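Local coordinates for protein sensor histidine kinase PdtaS (Mycobacterium tuberculosis, PDB 2YKF) that is a histidine kinase that probably binds cyclic di-GMP on nutrient starvation and autophosphorylates to activate the PdtaR/PdtaS two-component system, at residues 250-255 with 259-264. Sequence-based numbering, arbitrary orientation.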
loop_
_atom_site.group_PDB
_atom_site.type_symbol
_atom_site.label_atom_id
_atom_site.label_comp_id
_atom_site.label_asym_id
_atom_site.label_seq_id
_atom_site.Cartn_x
_atom_site.Cartn_y
_atom_site.Cartn_z
ATOM N N ARG A 250 -3.136 -16.407 -3.978
ATOM C CA ARG A 250 -3.291 -15.553 -2.789
ATOM C C ARG A 250 -3.784 -16.478 -1.703
ATOM O O ARG A 250 -4.646 -17.310 -1.959
ATOM C CB ARG A 250 -4.284 -14.411 -3.073
ATOM C CG ARG A 250 -3.657 -13.329 -3.996
ATOM C CD ARG A 250 -4.636 -12.217 -4.509
ATOM N NE ARG A 250 -4.828 -12.341 -5.969
ATOM C CZ ARG A 250 -4.210 -11.612 -6.914
ATOM N NH1 ARG A 250 -3.364 -10.630 -6.601
ATOM N NH2 ARG A 250 -4.474 -11.846 -8.197
ATOM N N MET A 251 -3.225 -16.399 -0.503
ATOM C CA MET A 251 -3.779 -17.212 0.552
ATOM C C MET A 251 -3.626 -16.625 1.941
ATOM O O MET A 251 -2.646 -15.947 2.217
ATOM C CB MET A 251 -3.253 -18.642 0.519
ATOM C CG MET A 251 -1.782 -18.832 0.589
ATOM S SD MET A 251 -1.330 -20.348 -0.292
ATOM C CE MET A 251 -2.461 -21.564 0.470
ATOM N N GLU A 252 -4.595 -16.914 2.799
ATOM C CA GLU A 252 -4.565 -16.437 4.166
ATOM C C GLU A 252 -4.242 -17.613 5.074
ATOM O O GLU A 252 -4.865 -18.698 4.982
ATOM C CB GLU A 252 -5.912 -15.822 4.497
ATOM C CG GLU A 252 -6.047 -15.370 5.917
ATOM C CD GLU A 252 -7.461 -14.857 6.251
ATOM O OE1 GLU A 252 -8.114 -14.183 5.426
ATOM O OE2 GLU A 252 -7.897 -15.109 7.362
ATOM N N VAL A 253 -3.234 -17.455 5.932
ATOM C CA VAL A 253 -2.840 -18.559 6.761
ATOM C C VAL A 253 -2.728 -18.089 8.229
ATOM O O VAL A 253 -2.079 -17.090 8.462
ATOM C CB VAL A 253 -1.414 -19.063 6.447
ATOM C CG1 VAL A 253 -1.411 -20.509 6.463
ATOM C CG2 VAL A 253 -0.878 -18.577 5.127
ATOM N N ASP A 254 -3.205 -18.912 9.171
ATOM C CA ASP A 254 -2.923 -18.765 10.609
ATOM C C ASP A 254 -1.662 -19.520 11.003
ATOM O O ASP A 254 -1.504 -20.667 10.619
ATOM C CB ASP A 254 -4.113 -19.296 11.432
ATOM C CG ASP A 254 -5.335 -18.370 11.377
ATOM O OD1 ASP A 254 -5.339 -17.245 10.742
ATOM O OD2 ASP A 254 -6.343 -18.790 11.958
ATOM N N ALA A 255 -0.784 -18.861 11.757
ATOM C CA ALA A 255 0.427 -19.439 12.242
ATOM C C ALA A 255 0.792 -18.777 13.544
ATOM O O ALA A 255 1.030 -17.537 13.597
ATOM C CB ALA A 255 1.553 -19.211 11.254
ATOM N N THR A 259 -1.923 -14.070 11.738
ATOM C CA THR A 259 -2.589 -14.410 10.482
ATOM C C THR A 259 -1.861 -13.590 9.438
ATOM O O THR A 259 -1.707 -12.361 9.604
ATOM C CB THR A 259 -4.066 -13.996 10.457
ATOM O OG1 THR A 259 -4.741 -14.675 11.520
ATOM C CG2 THR A 259 -4.769 -14.386 9.052
ATOM N N VAL A 260 -1.320 -14.252 8.427
ATOM C CA VAL A 260 -0.687 -13.529 7.348
ATOM C C VAL A 260 -1.433 -13.757 6.024
ATOM O O VAL A 260 -2.106 -14.808 5.837
ATOM C CB VAL A 260 0.785 -13.873 7.201
ATOM C CG1 VAL A 260 1.557 -13.443 8.422
ATOM C CG2 VAL A 260 0.960 -15.417 6.961
ATOM N N LEU A 261 -1.347 -12.791 5.119
ATOM C CA LEU A 261 -1.853 -12.995 3.758
ATOM C C LEU A 261 -0.617 -13.168 2.908
ATOM O O LEU A 261 0.323 -12.412 3.049
ATOM C CB LEU A 261 -2.592 -11.764 3.185
ATOM C CG LEU A 261 -3.938 -11.366 3.732
ATOM C CD1 LEU A 261 -4.416 -10.102 2.939
ATOM C CD2 LEU A 261 -4.842 -12.540 3.504
ATOM N N LEU A 262 -0.641 -14.158 2.026
ATOM C CA LEU A 262 0.509 -14.445 1.169
ATOM C C LEU A 262 0.044 -14.322 -0.243
ATOM O O LEU A 262 -1.070 -14.792 -0.567
ATOM C CB LEU A 262 0.966 -15.897 1.325
ATOM C CG LEU A 262 1.528 -16.299 2.659
ATOM C CD1 LEU A 262 1.761 -17.813 2.638
ATOM C CD2 LEU A 262 2.796 -15.596 2.862
ATOM N N ARG A 263 0.898 -13.751 -1.095
ATOM C CA ARG A 263 0.672 -13.783 -2.540
ATOM C C ARG A 263 1.965 -14.258 -3.262
ATOM O O ARG A 263 3.057 -13.708 -3.023
ATOM C CB ARG A 263 0.286 -12.412 -3.036
ATOM C CG ARG A 263 0.067 -12.464 -4.515
ATOM C CD ARG A 263 -0.095 -11.156 -5.072
ATOM N NE ARG A 263 -0.054 -11.242 -6.535
ATOM C CZ ARG A 263 -0.060 -10.168 -7.290
ATOM N NH1 ARG A 263 -0.070 -8.965 -6.697
ATOM N NH2 ARG A 263 -0.039 -10.289 -8.615
ATOM N N THR A 264 1.863 -15.329 -4.058
ATOM C CA THR A 264 3.023 -15.879 -4.737
ATOM C C THR A 264 2.921 -15.493 -6.228
ATOM O O THR A 264 1.806 -15.322 -6.776
ATOM C CB THR A 264 3.090 -17.427 -4.608
ATOM O OG1 THR A 264 1.901 -18.014 -5.211
ATOM C CG2 THR A 264 3.072 -17.823 -3.097
#
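Arg-250 and Arg-263 run side by side and point the same way. The hairpin they belong to is a worked example of how antiparallel pairing puts cross-strand neighbours on the same face and successive pairs on opposite faces. NH1 of Arg-250 sits over one face of the Arg-263 guanidinium, 3.4 Å from its NE, and the two planes are inclined by 41°. The Arg-263 chain is extended from CG to NE, whereas Arg-250 turns at chi3, which carries NH1 over its neighbour. The like charges lie close, but Arg-263 NH2 also forms a salt bridge with Glu-30, which probably offsets part of the repulsion.

Further along this face, Glu-252 lays CB against Leu-261 CD2 at 3.6 Å and CG against Thr-259 CG2 at 3.5 Å. With CG anti to the backbone N (chi1 176°), its aliphatic part slants across both neighbours while the carboxylate reaches Arg-174 of the second subunit in a salt bridge. Asp-254 and Thr-259 close the row: the threonine hydroxyl donates to OD1, with OG1 to OD1 2.8 Å, approaching from above the carboxylate plane, 48° out of it.

The side chains that meet on the other face are apolar. Val-253 CG2 touches Leu-262 CD1 diagonally at 3.7 Å and also meets Val-260 CG2, whereas Met-251 rests CG on Leu-262 CB and bends its far end away, toward Val-234 of helix 228-243. Ile-280 of strand 272-282 also packs against Val-260 and Leu-262.

Two hydrogen-bonded pairs, Met-251 with Leu-262 and Val-253 with Val-260, fix the register; Met-251 N to Leu-262 O is 2.7 Å. Strand 250-255 is an outermost strand, within this chain, of the five-stranded 2-1-5-4-3 antiparallel sheet characteristic of PAS domains, and this hairpin joins it to strand 258-269 within the PAS-like sensor module.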